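Local atomic coordinates of beta-glucosidase (Saccharopolyspora erythraea D, PDB entry 5M6G), a protein that probably hydrolyses terminal, non-reducing beta-D-glucosyl residues with release of beta-D-glucose, as a member of glycosyl hydrolase family 3. Residues A[45-50]-A[377-382]; A[312-317]-A[329-334]; A[448-453]-A[458-463]; A[467-472]-A[476-481]. All coordinates share one frame; numbering follows the deposited sequence.

Contact 1 (A[45-50]-A[377-382]); sequences LPVPDR and KFELGL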
loop_
_atom_site.group_PDB
_atom_site.type_symbol
_atom_site.label_atom_id
_atom_site.label_comp_id
_atom_site.label_asym_id
_atom_site.label_seq_id
_atom_site.Cartn_x
_atom_site.Cartn_y
_atom_site.Cartn_z
ATOM N N LEU A 45 1.559 21.690 -27.741
ATOM C CA LEU A 45 1.687 22.871 -26.900
ATOM C C LEU A 45 2.230 22.482 -25.525
ATOM O O LEU A 45 1.881 21.418 -24.998
ATOM C CB LEU A 45 0.337 23.557 -26.758
ATOM C CG LEU A 45 0.315 25.063 -26.517
ATOM C CD1 LEU A 45 0.984 25.798 -27.672
ATOM C CD2 LEU A 45 -1.118 25.530 -26.322
ATOM N N PRO A 46 3.100 23.303 -24.936
ATOM C CA PRO A 46 3.548 23.033 -23.565
ATOM C C PRO A 46 2.358 22.889 -22.629
ATOM O O PRO A 46 1.347 23.580 -22.775
ATOM C CB PRO A 46 4.396 24.265 -23.219
ATOM C CG PRO A 46 4.856 24.784 -24.543
ATOM C CD PRO A 46 3.738 24.506 -25.503
ATOM N N VAL A 47 2.497 21.982 -21.654
ATOM C CA VAL A 47 1.397 21.688 -20.735
ATOM C C VAL A 47 0.841 22.944 -20.062
ATOM O O VAL A 47 -0.385 23.126 -20.075
ATOM C CB VAL A 47 1.825 20.613 -19.723
ATOM C CG1 VAL A 47 0.817 20.532 -18.573
ATOM C CG2 VAL A 47 1.965 19.256 -20.430
ATOM N N PRO A 48 1.656 23.827 -19.468
ATOM C CA PRO A 48 1.064 25.006 -18.806
ATOM C C PRO A 48 0.227 25.875 -19.739
ATOM O O PRO A 48 -0.766 26.460 -19.285
ATOM C CB PRO A 48 2.289 25.765 -18.273
ATOM C CG PRO A 48 3.357 24.775 -18.175
ATOM C CD PRO A 48 3.124 23.814 -19.319
ATOM N N ASP A 49 0.588 25.968 -21.024
ATOM C CA ASP A 49 -0.233 26.726 -21.976
ATOM C C ASP A 49 -1.553 26.019 -22.264
ATOM O O ASP A 49 -2.587 26.674 -22.464
ATOM C CB ASP A 49 0.531 26.955 -23.279
ATOM C CG ASP A 49 1.814 27.741 -23.076
ATOM O OD1 ASP A 49 1.919 28.472 -22.067
ATOM O OD2 ASP A 49 2.719 27.623 -23.927
ATOM N N ARG A 50 -1.530 24.682 -22.319
ATOM C CA ARG A 50 -2.764 23.921 -22.483
ATOM C C ARG A 50 -3.667 24.076 -21.265
ATOM O O ARG A 50 -4.884 24.247 -21.405
ATOM C CB ARG A 50 -2.440 22.440 -22.724
ATOM C CG ARG A 50 -1.590 22.192 -23.977
ATOM C CD ARG A 50 -1.378 20.690 -24.238
ATOM N NE ARG A 50 -2.594 20.026 -24.708
ATOM C CZ ARG A 50 -2.671 18.719 -24.960
ATOM N NH1 ARG A 50 -1.605 17.944 -24.775
ATOM N NH2 ARG A 50 -3.808 18.185 -25.388
ATOM N N LYS A 377 -3.355 15.593 -15.490
ATOM C CA LYS A 377 -4.091 14.958 -16.585
ATOM C C LYS A 377 -3.383 15.157 -17.925
ATOM O O LYS A 377 -3.277 14.217 -18.720
ATOM C CB LYS A 377 -5.523 15.489 -16.637
ATOM C CG LYS A 377 -6.376 15.052 -15.451
ATOM C CD LYS A 377 -7.834 15.486 -15.627
ATOM C CE LYS A 377 -8.736 14.852 -14.590
ATOM N NZ LYS A 377 -10.180 15.108 -14.886
ATOM N N PHE A 378 -2.883 16.368 -18.198
ATOM C CA PHE A 378 -2.136 16.577 -19.442
ATOM C C PHE A 378 -0.828 15.798 -19.446
ATOM O O PHE A 378 -0.460 15.192 -20.462
ATOM C CB PHE A 378 -1.847 18.059 -19.662
ATOM C CG PHE A 378 -3.028 18.835 -20.167
ATOM C CD1 PHE A 378 -3.430 18.726 -21.491
ATOM C CD2 PHE A 378 -3.728 19.679 -19.318
ATOM C CE1 PHE A 378 -4.532 19.440 -21.962
ATOM C CE2 PHE A 378 -4.816 20.403 -19.778
ATOM C CZ PHE A 378 -5.224 20.271 -21.108
ATOM N N GLU A 379 -0.101 15.820 -18.331
ATOM C CA GLU A 379 1.166 15.103 -18.270
ATOM C C GLU A 379 0.955 13.612 -18.465
ATOM O O GLU A 379 1.748 12.949 -19.137
ATOM C CB GLU A 379 1.870 15.386 -16.937
ATOM C CG GLU A 379 2.419 16.816 -16.838
ATOM C CD GLU A 379 2.909 17.185 -15.440
ATOM O OE1 GLU A 379 2.457 16.566 -14.449
ATOM O OE2 GLU A 379 3.733 18.117 -15.329
ATOM N N LEU A 380 -0.131 13.074 -17.916
ATOM C CA LEU A 380 -0.413 11.652 -18.072
ATOM C C LEU A 380 -0.810 11.284 -19.491
ATOM O O LEU A 380 -0.977 10.097 -19.770
ATOM C CB LEU A 380 -1.518 11.228 -17.102
ATOM C CG LEU A 380 -1.019 10.993 -15.679
ATOM C CD1 LEU A 380 -2.182 10.948 -14.712
ATOM C CD2 LEU A 380 -0.225 9.687 -15.625
ATOM N N GLY A 381 -0.972 12.266 -20.378
ATOM C CA GLY A 381 -1.332 11.992 -21.751
ATOM C C GLY A 381 -2.790 11.680 -21.966
ATOM O O GLY A 381 -3.151 11.201 -23.042
ATOM N N LEU A 382 -3.649 11.978 -20.984
ATOM C CA LEU A 382 -5.053 11.575 -21.052
ATOM C C LEU A 382 -5.813 12.306 -22.147
ATOM O O LEU A 382 -6.829 11.794 -22.636
ATOM C CB LEU A 382 -5.733 11.815 -19.702
ATOM C CG LEU A 382 -5.269 10.869 -18.589
ATOM C CD1 LEU A 382 -5.897 11.255 -17.245
ATOM C CD2 LEU A 382 -5.605 9.427 -18.945
#

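Contact 2 (A[312-317]-A[329-334]); sequences DAIDKL and RASVNA. With MG (magnesium ion), chain B.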
loop_
_atom_site.group_PDB
_atom_site.type_symbol
_atom_site.label_atom_id
_atom_site.label_comp_id
_atom_site.label_asym_id
_atom_site.label_seq_id
_atom_site.Cartn_x
_atom_site.Cartn_y
_atom_site.Cartn_z
ATOM N N ASP A 312 -13.490 10.041 2.416
ATOM C CA ASP A 312 -14.435 10.714 3.317
ATOM C C ASP A 312 -13.708 11.337 4.509
ATOM O O ASP A 312 -14.202 11.340 5.633
ATOM C CB ASP A 312 -15.536 9.763 3.802
ATOM C CG ASP A 312 -16.496 9.351 2.694
ATOM O OD1 ASP A 312 -16.587 10.065 1.676
ATOM O OD2 ASP A 312 -17.158 8.298 2.839
ATOM N N ALA A 313 -12.516 11.880 4.252
ATOM C CA ALA A 313 -11.699 12.417 5.337
ATOM C C ALA A 313 -12.236 13.737 5.875
ATOM O O ALA A 313 -12.085 14.018 7.073
ATOM C CB ALA A 313 -10.264 12.602 4.869
ATOM N N ILE A 314 -12.826 14.577 5.018
ATOM C CA ILE A 314 -13.346 15.848 5.522
ATOM C C ILE A 314 -14.531 15.606 6.443
ATOM O O ILE A 314 -14.785 16.400 7.358
ATOM C CB ILE A 314 -13.726 16.808 4.371
ATOM C CG1 ILE A 314 -14.898 16.262 3.553
ATOM C CG2 ILE A 314 -12.527 17.083 3.473
ATOM C CD1 ILE A 314 -15.467 17.268 2.585
ATOM N N ASP A 315 -15.270 14.513 6.223
ATOM C CA ASP A 315 -16.377 14.149 7.104
ATOM C C ASP A 315 -15.934 14.019 8.552
ATOM O O ASP A 315 -16.719 14.274 9.470
ATOM C CB ASP A 315 -16.989 12.818 6.672
ATOM C CG ASP A 315 -17.340 12.776 5.210
ATOM O OD1 ASP A 315 -16.683 13.476 4.403
ATOM O OD2 ASP A 315 -18.268 12.013 4.870
ATOM N N LYS A 316 -14.703 13.581 8.776
ATOM C CA LYS A 316 -14.245 13.226 10.107
ATOM C C LYS A 316 -13.660 14.411 10.864
ATOM O O LYS A 316 -13.239 14.243 12.013
ATOM C CB LYS A 316 -13.216 12.087 10.015
ATOM C CG LYS A 316 -13.704 10.892 9.203
ATOM C CD LYS A 316 -12.615 9.855 8.994
ATOM C CE LYS A 316 -13.020 8.849 7.912
ATOM N NZ LYS A 316 -14.215 8.027 8.251
ATOM N N LEU A 317 -13.646 15.601 10.259
ATOM C CA LEU A 317 -13.032 16.758 10.908
ATOM C C LEU A 317 -13.722 17.112 12.222
ATOM O O LEU A 317 -13.054 17.417 13.219
ATOM C CB LEU A 317 -13.048 17.961 9.964
ATOM C CG LEU A 317 -12.051 17.902 8.811
ATOM C CD1 LEU A 317 -12.197 19.118 7.934
ATOM C CD2 LEU A 317 -10.650 17.819 9.380
ATOM N N ARG A 329 -15.178 23.985 3.771
ATOM C CA ARG A 329 -14.383 25.210 3.821
ATOM C C ARG A 329 -13.014 24.964 4.442
ATOM O O ARG A 329 -11.984 25.358 3.879
ATOM C CB ARG A 329 -15.135 26.290 4.606
ATOM C CG ARG A 329 -14.349 27.593 4.837
ATOM C CD ARG A 329 -15.106 28.528 5.807
ATOM N NE ARG A 329 -16.546 28.336 5.654
ATOM C CZ ARG A 329 -17.361 27.906 6.610
ATOM N NH1 ARG A 329 -16.896 27.661 7.832
ATOM N NH2 ARG A 329 -18.650 27.728 6.341
ATOM N N ALA A 330 -12.982 24.318 5.611
ATOM C CA ALA A 330 -11.717 24.153 6.321
ATOM C C ALA A 330 -10.719 23.351 5.499
ATOM O O ALA A 330 -9.520 23.661 5.483
ATOM C CB ALA A 330 -11.951 23.479 7.672
ATOM N N SER A 331 -11.195 22.316 4.801
ATOM C CA SER A 331 -10.267 21.428 4.116
ATOM C C SER A 331 -9.810 22.007 2.782
ATOM O O SER A 331 -8.627 21.907 2.429
ATOM C CB SER A 331 -10.911 20.065 3.914
ATOM O OG SER A 331 -9.913 19.096 3.650
ATOM N N VAL A 332 -10.722 22.612 2.022
ATOM C CA VAL A 332 -10.294 23.299 0.807
ATOM C C VAL A 332 -9.298 24.407 1.145
ATOM O O VAL A 332 -8.274 24.566 0.468
ATOM C CB VAL A 332 -11.510 23.841 0.026
ATOM C CG1 VAL A 332 -11.049 24.640 -1.179
ATOM C CG2 VAL A 332 -12.434 22.689 -0.424
ATOM N N ASN A 333 -9.578 25.202 2.183
ATOM C CA ASN A 333 -8.657 26.289 2.509
ATOM C C ASN A 333 -7.359 25.778 3.112
ATOM O O ASN A 333 -6.355 26.496 3.091
ATOM C CB ASN A 333 -9.317 27.311 3.450
ATOM C CG ASN A 333 -10.287 28.232 2.716
ATOM O OD1 ASN A 333 -10.140 28.464 1.520
ATOM N ND2 ASN A 333 -11.284 28.749 3.427
ATOM N N ALA A 334 -7.341 24.550 3.627
ATOM C CA ALA A 334 -6.071 23.983 4.061
ATOM C C ALA A 334 -5.121 23.744 2.894
ATOM O O ALA A 334 -3.917 23.586 3.119
ATOM C CB ALA A 334 -6.300 22.679 4.834
HETATM MG MG MG B . -18.490 15.673 9.871
HETATM O O HOH W 1 -20.700 16.039 10.180
#

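Contact 3 (A[448-453]-A[458-463]); sequences WTISWQ and DITEGT. With MG (magnesium ion), chain G; SOR (sorbitol), chain L.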
loop_
_atom_site.group_PDB
_atom_site.type_symbol
_atom_site.label_atom_id
_atom_site.label_comp_id
_atom_site.label_asym_id
_atom_site.label_seq_id
_atom_site.Cartn_x
_atom_site.Cartn_y
_atom_site.Cartn_z
ATOM N N TRP A 448 -5.611 -5.783 1.779
ATOM C CA TRP A 448 -5.569 -5.158 0.459
ATOM C C TRP A 448 -5.257 -6.195 -0.619
ATOM O O TRP A 448 -4.356 -6.025 -1.438
ATOM C CB TRP A 448 -4.542 -4.023 0.423
ATOM C CG TRP A 448 -4.846 -2.851 1.317
ATOM C CD1 TRP A 448 -4.254 -2.553 2.514
ATOM C CD2 TRP A 448 -5.788 -1.803 1.066
ATOM N NE1 TRP A 448 -4.784 -1.392 3.032
ATOM C CE2 TRP A 448 -5.726 -0.910 2.159
ATOM C CE3 TRP A 448 -6.688 -1.536 0.025
ATOM C CZ2 TRP A 448 -6.529 0.233 2.241
ATOM C CZ3 TRP A 448 -7.481 -0.397 0.106
ATOM C CH2 TRP A 448 -7.396 0.470 1.208
ATOM N N THR A 449 -5.971 -7.311 -0.579
ATOM C CA THR A 449 -5.775 -8.361 -1.572
ATOM C C THR A 449 -7.161 -8.810 -2.011
ATOM O O THR A 449 -7.875 -9.454 -1.237
ATOM C CB THR A 449 -4.950 -9.521 -1.016
ATOM O OG1 THR A 449 -3.730 -9.017 -0.435
ATOM C CG2 THR A 449 -4.605 -10.495 -2.140
ATOM N N ILE A 450 -7.532 -8.442 -3.240
ATOM C CA ILE A 450 -8.880 -8.560 -3.790
ATOM C C ILE A 450 -9.851 -7.690 -3.008
ATOM O O ILE A 450 -10.331 -6.677 -3.525
ATOM C CB ILE A 450 -9.384 -10.012 -3.832
ATOM C CG1 ILE A 450 -8.361 -10.906 -4.520
ATOM C CG2 ILE A 450 -10.719 -10.049 -4.578
ATOM C CD1 ILE A 450 -7.957 -10.423 -5.885
ATOM N N SER A 451 -10.163 -8.088 -1.776
ATOM C CA SER A 451 -10.983 -7.280 -0.884
ATOM C C SER A 451 -10.128 -6.256 -0.138
ATOM O O SER A 451 -8.900 -6.248 -0.227
ATOM C CB SER A 451 -11.712 -8.164 0.123
ATOM O OG SER A 451 -10.780 -8.735 1.020
ATOM N N TRP A 452 -10.806 -5.386 0.614
ATOM C CA TRP A 452 -10.129 -4.352 1.399
ATOM C C TRP A 452 -9.364 -4.955 2.577
ATOM O O TRP A 452 -8.155 -4.740 2.735
ATOM C CB TRP A 452 -11.171 -3.342 1.891
ATOM C CG TRP A 452 -10.674 -2.340 2.880
ATOM C CD1 TRP A 452 -9.494 -1.654 2.842
ATOM C CD2 TRP A 452 -11.350 -1.912 4.069
ATOM N NE1 TRP A 452 -9.399 -0.818 3.932
ATOM C CE2 TRP A 452 -10.526 -0.959 4.699
ATOM C CE3 TRP A 452 -12.576 -2.242 4.659
ATOM C CZ2 TRP A 452 -10.886 -0.328 5.892
ATOM C CZ3 TRP A 452 -12.935 -1.611 5.841
ATOM C CH2 TRP A 452 -12.091 -0.668 6.443
ATOM N N GLN A 453 -10.060 -5.701 3.428
ATOM C CA GLN A 453 -9.423 -6.306 4.596
ATOM C C GLN A 453 -8.552 -7.503 4.250
ATOM O O GLN A 453 -7.818 -7.993 5.125
ATOM C CB GLN A 453 -10.485 -6.742 5.599
ATOM C CG GLN A 453 -11.186 -5.608 6.286
ATOM C CD GLN A 453 -10.239 -4.831 7.173
ATOM O OE1 GLN A 453 -9.507 -5.413 7.978
ATOM N NE2 GLN A 453 -10.227 -3.518 7.017
ATOM N N ASP A 458 -8.176 -19.410 -0.976
ATOM C CA ASP A 458 -7.559 -19.345 -2.300
ATOM C C ASP A 458 -8.205 -18.215 -3.101
ATOM O O ASP A 458 -8.986 -18.425 -4.027
ATOM C CB ASP A 458 -7.696 -20.686 -3.012
ATOM C CG ASP A 458 -6.668 -20.866 -4.098
ATOM O OD1 ASP A 458 -6.017 -19.869 -4.454
ATOM O OD2 ASP A 458 -6.502 -22.000 -4.601
ATOM N N ILE A 459 -7.845 -16.981 -2.731
ATOM C CA ILE A 459 -8.565 -15.818 -3.241
ATOM C C ILE A 459 -8.015 -15.272 -4.549
ATOM O O ILE A 459 -8.681 -14.439 -5.184
ATOM C CB ILE A 459 -8.580 -14.693 -2.190
ATOM C CG1 ILE A 459 -7.157 -14.220 -1.881
ATOM C CG2 ILE A 459 -9.260 -15.180 -0.925
ATOM C CD1 ILE A 459 -7.133 -12.995 -0.892
ATOM N N THR A 460 -6.825 -15.688 -4.969
ATOM C CA THR A 460 -6.305 -15.272 -6.267
ATOM C C THR A 460 -5.209 -16.245 -6.669
ATOM O O THR A 460 -4.835 -17.140 -5.905
ATOM C CB THR A 460 -5.788 -13.822 -6.247
ATOM O OG1 THR A 460 -5.504 -13.390 -7.586
ATOM C CG2 THR A 460 -4.518 -13.704 -5.391
ATOM N N GLU A 461 -4.694 -16.060 -7.882
ATOM C CA GLU A 461 -3.740 -17.017 -8.427
ATOM C C GLU A 461 -2.381 -16.850 -7.763
ATOM O O GLU A 461 -1.876 -15.732 -7.608
ATOM C CB GLU A 461 -3.630 -16.864 -9.942
ATOM C CG GLU A 461 -4.950 -17.133 -10.648
ATOM C CD GLU A 461 -4.904 -16.888 -12.150
ATOM O OE1 GLU A 461 -4.084 -16.060 -12.601
ATOM O OE2 GLU A 461 -5.702 -17.517 -12.881
ATOM N N GLY A 462 -1.799 -17.969 -7.351
ATOM C CA GLY A 462 -0.501 -17.934 -6.723
ATOM C C GLY A 462 -0.133 -19.314 -6.220
ATOM O O GLY A 462 -0.770 -20.316 -6.559
ATOM N N THR A 463 0.928 -19.341 -5.436
ATOM C CA THR A 463 1.486 -20.569 -4.889
ATOM C C THR A 463 1.605 -20.415 -3.380
ATOM O O THR A 463 2.189 -19.433 -2.911
ATOM C CB THR A 463 2.865 -20.853 -5.495
ATOM O OG1 THR A 463 2.748 -20.997 -6.922
ATOM C CG2 THR A 463 3.479 -22.108 -4.867
HETATM MG MG MG G . -2.682 -21.324 -6.507
HETATM C C1 SOR L . -5.541 4.932 2.063
HETATM C C2 SOR L . -6.335 4.342 0.911
HETATM C C3 SOR L . -7.824 4.496 1.208
HETATM C C4 SOR L . -8.663 3.621 0.281
HETATM C C5 SOR L . -10.044 3.293 0.856
HETATM C C6 SOR L . -10.637 2.147 0.041
HETATM O O1 SOR L . -4.255 4.365 2.120
HETATM O O2 SOR L . -6.003 5.013 -0.292
HETATM O O3 SOR L . -8.171 5.845 1.032
HETATM O O4 SOR L . -8.811 4.258 -0.972
HETATM O O5 SOR L . -9.981 2.939 2.232
HETATM O O6 SOR L . -11.701 1.539 0.743
HETATM O O HOH W 2 -4.554 -22.374 -6.424
HETATM O O HOH W 3 -3.101 -20.404 -8.490
HETATM O O HOH W 4 -4.031 -19.618 -5.673
HETATM O O HOH W 5 -1.617 -22.854 -7.453
HETATM O O HOH W 6 -2.325 -22.000 -4.624
#

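Contact 4 (A[467-472]-A[476-481]); sequences EGIRAA and SEVTYD. With GOL (glycerol), chain I.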
loop_
_atom_site.group_PDB
_atom_site.type_symbol
_atom_site.label_atom_id
_atom_site.label_comp_id
_atom_site.label_asym_id
_atom_site.label_seq_id
_atom_site.Cartn_x
_atom_site.Cartn_y
_atom_site.Cartn_z
ATOM N N GLU A 467 2.909 -25.379 -0.884
ATOM C CA GLU A 467 3.152 -25.851 -2.240
ATOM C C GLU A 467 4.597 -25.607 -2.650
ATOM O O GLU A 467 5.213 -26.451 -3.316
ATOM C CB GLU A 467 2.176 -25.179 -3.204
ATOM C CG GLU A 467 0.737 -25.637 -2.994
ATOM C CD GLU A 467 -0.256 -24.818 -3.792
ATOM O OE1 GLU A 467 0.088 -23.679 -4.180
ATOM O OE2 GLU A 467 -1.374 -25.322 -4.038
ATOM N N GLY A 468 5.161 -24.472 -2.239
ATOM C CA GLY A 468 6.576 -24.238 -2.471
ATOM C C GLY A 468 7.460 -25.235 -1.741
ATOM O O GLY A 468 8.480 -25.673 -2.272
ATOM N N ILE A 469 7.082 -25.605 -0.515
ATOM C CA ILE A 469 7.860 -26.605 0.225
ATOM C C ILE A 469 7.805 -27.954 -0.485
ATOM O O ILE A 469 8.828 -28.631 -0.649
ATOM C CB ILE A 469 7.365 -26.714 1.678
ATOM C CG1 ILE A 469 7.675 -25.422 2.442
ATOM C CG2 ILE A 469 8.015 -27.910 2.394
ATOM C CD1 ILE A 469 6.930 -25.292 3.760
ATOM N N ARG A 470 6.609 -28.363 -0.917
ATOM C CA ARG A 470 6.492 -29.633 -1.632
ATOM C C ARG A 470 7.380 -29.652 -2.870
ATOM O O ARG A 470 8.039 -30.660 -3.155
ATOM C CB ARG A 470 5.033 -29.896 -2.015
ATOM C CG ARG A 470 4.080 -30.166 -0.836
ATOM C CD ARG A 470 2.669 -30.485 -1.351
ATOM N NE ARG A 470 1.743 -30.942 -0.313
ATOM C CZ ARG A 470 0.541 -30.416 -0.092
ATOM N NH1 ARG A 470 0.092 -29.402 -0.840
ATOM N NH2 ARG A 470 -0.221 -30.903 0.879
ATOM N N ALA A 471 7.426 -28.535 -3.608
ATOM C CA ALA A 471 8.181 -28.498 -4.857
ATOM C C ALA A 471 9.681 -28.410 -4.600
ATOM O O ALA A 471 10.478 -28.985 -5.352
ATOM C CB ALA A 471 7.714 -27.326 -5.723
ATOM N N ALA A 472 10.090 -27.680 -3.557
ATOM C CA ALA A 472 11.509 -27.615 -3.214
ATOM C C ALA A 472 12.025 -28.987 -2.805
ATOM O O ALA A 472 13.057 -29.452 -3.301
ATOM C CB ALA A 472 11.739 -26.594 -2.095
ATOM N N SER A 476 10.877 -35.621 -1.488
ATOM C CA SER A 476 10.498 -35.925 -0.117
ATOM C C SER A 476 8.989 -36.058 0.001
ATOM O O SER A 476 8.236 -35.323 -0.650
ATOM C CB SER A 476 10.977 -34.833 0.859
ATOM O OG SER A 476 12.392 -34.778 0.944
ATOM N N GLU A 477 8.563 -36.990 0.846
ATOM C CA GLU A 477 7.197 -36.984 1.349
ATOM C C GLU A 477 7.006 -35.772 2.251
ATOM O O GLU A 477 7.858 -35.476 3.100
ATOM C CB GLU A 477 6.920 -38.267 2.123
ATOM C CG GLU A 477 5.598 -38.305 2.851
ATOM C CD GLU A 477 5.386 -39.625 3.576
ATOM O OE1 GLU A 477 6.302 -40.472 3.541
ATOM O OE2 GLU A 477 4.305 -39.821 4.170
ATOM N N VAL A 478 5.900 -35.057 2.065
ATOM C CA VAL A 478 5.614 -33.854 2.846
ATOM C C VAL A 478 4.207 -34.009 3.395
ATOM O O VAL A 478 3.232 -33.994 2.628
ATOM C CB VAL A 478 5.737 -32.565 2.014
ATOM C CG1 VAL A 478 5.415 -31.339 2.881
ATOM C CG2 VAL A 478 7.126 -32.452 1.408
ATOM N N THR A 479 4.100 -34.169 4.706
ATOM C CA THR A 479 2.824 -34.320 5.389
ATOM C C THR A 479 2.388 -32.957 5.905
ATOM O O THR A 479 3.178 -32.253 6.542
ATOM C CB THR A 479 2.939 -35.296 6.564
ATOM O OG1 THR A 479 3.532 -36.530 6.129
ATOM C CG2 THR A 479 1.573 -35.566 7.174
ATOM N N TYR A 480 1.138 -32.590 5.646
ATOM C CA TYR A 480 0.607 -31.313 6.103
ATOM C C TYR A 480 -0.626 -31.540 6.959
ATOM O O TYR A 480 -1.536 -32.273 6.559
ATOM C CB TYR A 480 0.251 -30.388 4.936
ATOM C CG TYR A 480 -0.608 -29.226 5.383
ATOM C CD1 TYR A 480 -0.070 -28.195 6.146
ATOM C CD2 TYR A 480 -1.959 -29.170 5.063
ATOM C CE1 TYR A 480 -0.852 -27.131 6.574
ATOM C CE2 TYR A 480 -2.749 -28.111 5.473
ATOM C CZ TYR A 480 -2.193 -27.097 6.227
ATOM O OH TYR A 480 -2.979 -26.051 6.647
ATOM N N ASP A 481 -0.650 -30.914 8.132
ATOM C CA ASP A 481 -1.863 -30.819 8.934
ATOM C C ASP A 481 -1.896 -29.458 9.607
ATOM O O ASP A 481 -0.930 -29.077 10.281
ATOM C CB ASP A 481 -1.939 -31.918 9.997
ATOM C CG ASP A 481 -3.272 -31.922 10.730
ATOM O OD1 ASP A 481 -3.426 -31.174 11.716
ATOM O OD2 ASP A 481 -4.174 -32.672 10.308
HETATM C C1 GOL I . -2.076 -33.436 2.898
HETATM O O1 GOL I . -2.699 -33.073 4.109
HETATM C C2 GOL I . -1.012 -34.524 3.121
HETATM O O2 GOL I . -0.531 -34.618 4.447
HETATM C C3 GOL I . 0.162 -34.281 2.179
HETATM O O3 GOL I . 0.759 -33.040 2.480
HETATM O O HOH W 7 7.277 -33.338 -2.403
HETATM O O HOH W 8 2.695 -33.470 -0.041
#

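Contact 1 (A[45-50]-A[377-382])
Arg50 passes over one face of the Phe378 ring with its CB and ends at the ring's edge. Arg50 CB makes a CH-pi contact 3.9 Å from the Phe378 ring centroid, 19° off the normal. The bend at chi3 (72°) carries the guanidinium round to the rim, where NH2 lies at the ring's edge and Arg50 NE is 3.4 Å from Phe378 CE1. The planes are 58° apart, not stacked flat, with Phe378 CD1 over the guanidinium's centre. The apolar share is smaller. Val47 CG1 touches Phe378 CB at 3.8 Å, while Val47 CG2 reaches the aliphatic CG of Glu379 at 4.4 Å. Val47 of helix 47-57 suits the spot because its short methyls fit against the end of helix 363-379, which closes in a Schellman motif at Gly381. The polar tip of Arg50 is engaged outside, in a salt bridge to Glu384 and a bond to Tyr40 O. An alanine in place of Arg50 would probably uncover one face of Phe378 and deprive Glu384 of this salt bridge. With no hydrogen bond between the segments, the join rests mainly on van der Waals and CH-pi packing, the arginine's carbons covering the ring while its charge pairs with Glu384.

Contact 2 (A[312-317]-A[329-334])
Ile314 presses its CG2 methyl against Ser331, and this is the tight half of the contact: Ile314 CG2 lies 3.3 Å from Ser331 OG and 3.4 Å from Ser331 CB, the latter closer than carbons usually pack. With chi1 at 66°, Ile314 carries CG1 between its backbone N and carbonyl carbon, which turns CG2 to the helix. So close an approach suits a small residue, and serine fits; its buried hydroxyl is satisfied by a hydrogen bond to His287 O. Phe339 of strand 339-341 packs on both side chains. The other half is looser and nearer solvent. Leu317 CD1 stays 4.3 Å from Ser331 CB and 4.4 Å from Ala330 CB, a light apolar touch, and Leu317 also leans on Glu327. Beside this the loop turns to metal binding: Asp315 O reaches the magnesium ion at 2.3 Å, and Asp318 OD1, Gln320 O, Asp322 O, Glu327 OE2 and a water bring the ligands to six. Glu327 belongs to the same helix as Ser331, so ion and packing both tie loop to helix. This is a beta-alpha loop of the family 3 TIM-barrel domain, following strand 306-308, folded back on helix 325-334 and probably stiffened by a magnesium site.

Contact 3 (A[448-453]-A[458-463])
Thr449 OG1 is held between two backbone carbonyl oxygens, Gly446 O and Gly447 O, which must share its one proton; this helps to set the rotation that turns Thr449 CG2, anti to the backbone N, to Ile459 CD1 at 3.8 Å. The contact lies within the long loop of the family 3 C-terminal domain, between helices 441-445 and 465-472, that sends Trp448 into the sorbitol pocket. The side chains of Thr449 and Ile459 cross at about a right angle. Beside them Ile450 CG1 lies 3.6 Å from Ile459 O, and Ile450 CD1 meets Thr460 CB at 4.0 Å. At the pocket end, Trp448 presents its edge, CH2, to sorbitol C4 at 3.5 Å, while Trp452 CD1 stands over one face of the Trp448 ring. An alanine at Trp448 would probably open a gap beside the sugar alcohol and leave Glu195 without the indole N-H. At the far end a magnesium ion is bound by Gly462 O at 2.2 Å and five waters, one of which donates a hydrogen bond to Asp458 OD2, 2.7 Å from the water oxygen.

Contact 4 (A[467-472]-A[476-481])
A beta-alpha-beta unit of the C-terminal domain's mixed sheet sets helix 465-472 against strand 478-480, the short segments running nearly antiparallel (164°) with axes 9.6 Å apart. Val478 is the centre of the packing, a beta-branched residue well suited to a strand. Its CB meets Arg470 CG at 4.1 Å, while Val478 CG1 approaches Ile469 CG2 at 4.3 Å. Arg470 is extended from CG to NE, so its aliphatic part crosses the valine obliquely and its guanidinium continues along the strand toward Tyr480 CB. No hydrogen bond joins the segments directly; the polar links run through a water and a glycerol. The water accepts from Arg470 NE and donates to Val478 O. The glycerol, probably left from crystallisation, makes a second bridge: Arg470 NH2 donates to glycerol O3 in a nearly straight bond in the guanidinium plane (2.8 Å, 178°), and glycerol O3 in turn donates to Val478 O at 2.7 Å. Val478 O thus receives two bonds. Further along, Tyr480 N donates to glycerol O2 at 2.9 Å, and glycerol O1 donates to Tyr480 O. These backbone groups belong to the outermost strand of the sheet; its other edge pairs with parallel strand 431-434, whose Val433 touches both Ile469 and Val478.

In the fold
Contacts 1 and 2 belong to the barrel half of the chain, contact 2 nested inside the long loop that contact 1 closes. Contacts 3 and 4 lie in the C-terminal domain and touch one another, Thr463 CG2 lying 3.9 Å from Gly468 N. All four are partly buried. Contact 3 is the most central; contacts 1 and 4 lie far out on opposite sides of the chain centre, contact 4 with exposed Arg470 at its rim. Chemistry follows place: isoleucine and threonine pack within the loop that carries Trp448 to the pocket, isoleucine meets serine tightly in contact 2, a water and a glycerol link the outer strand to Arg470, and an arginine-phenylalanine pair joins two helices. Contacts 2 and 3 each adjoin a magnesium ion.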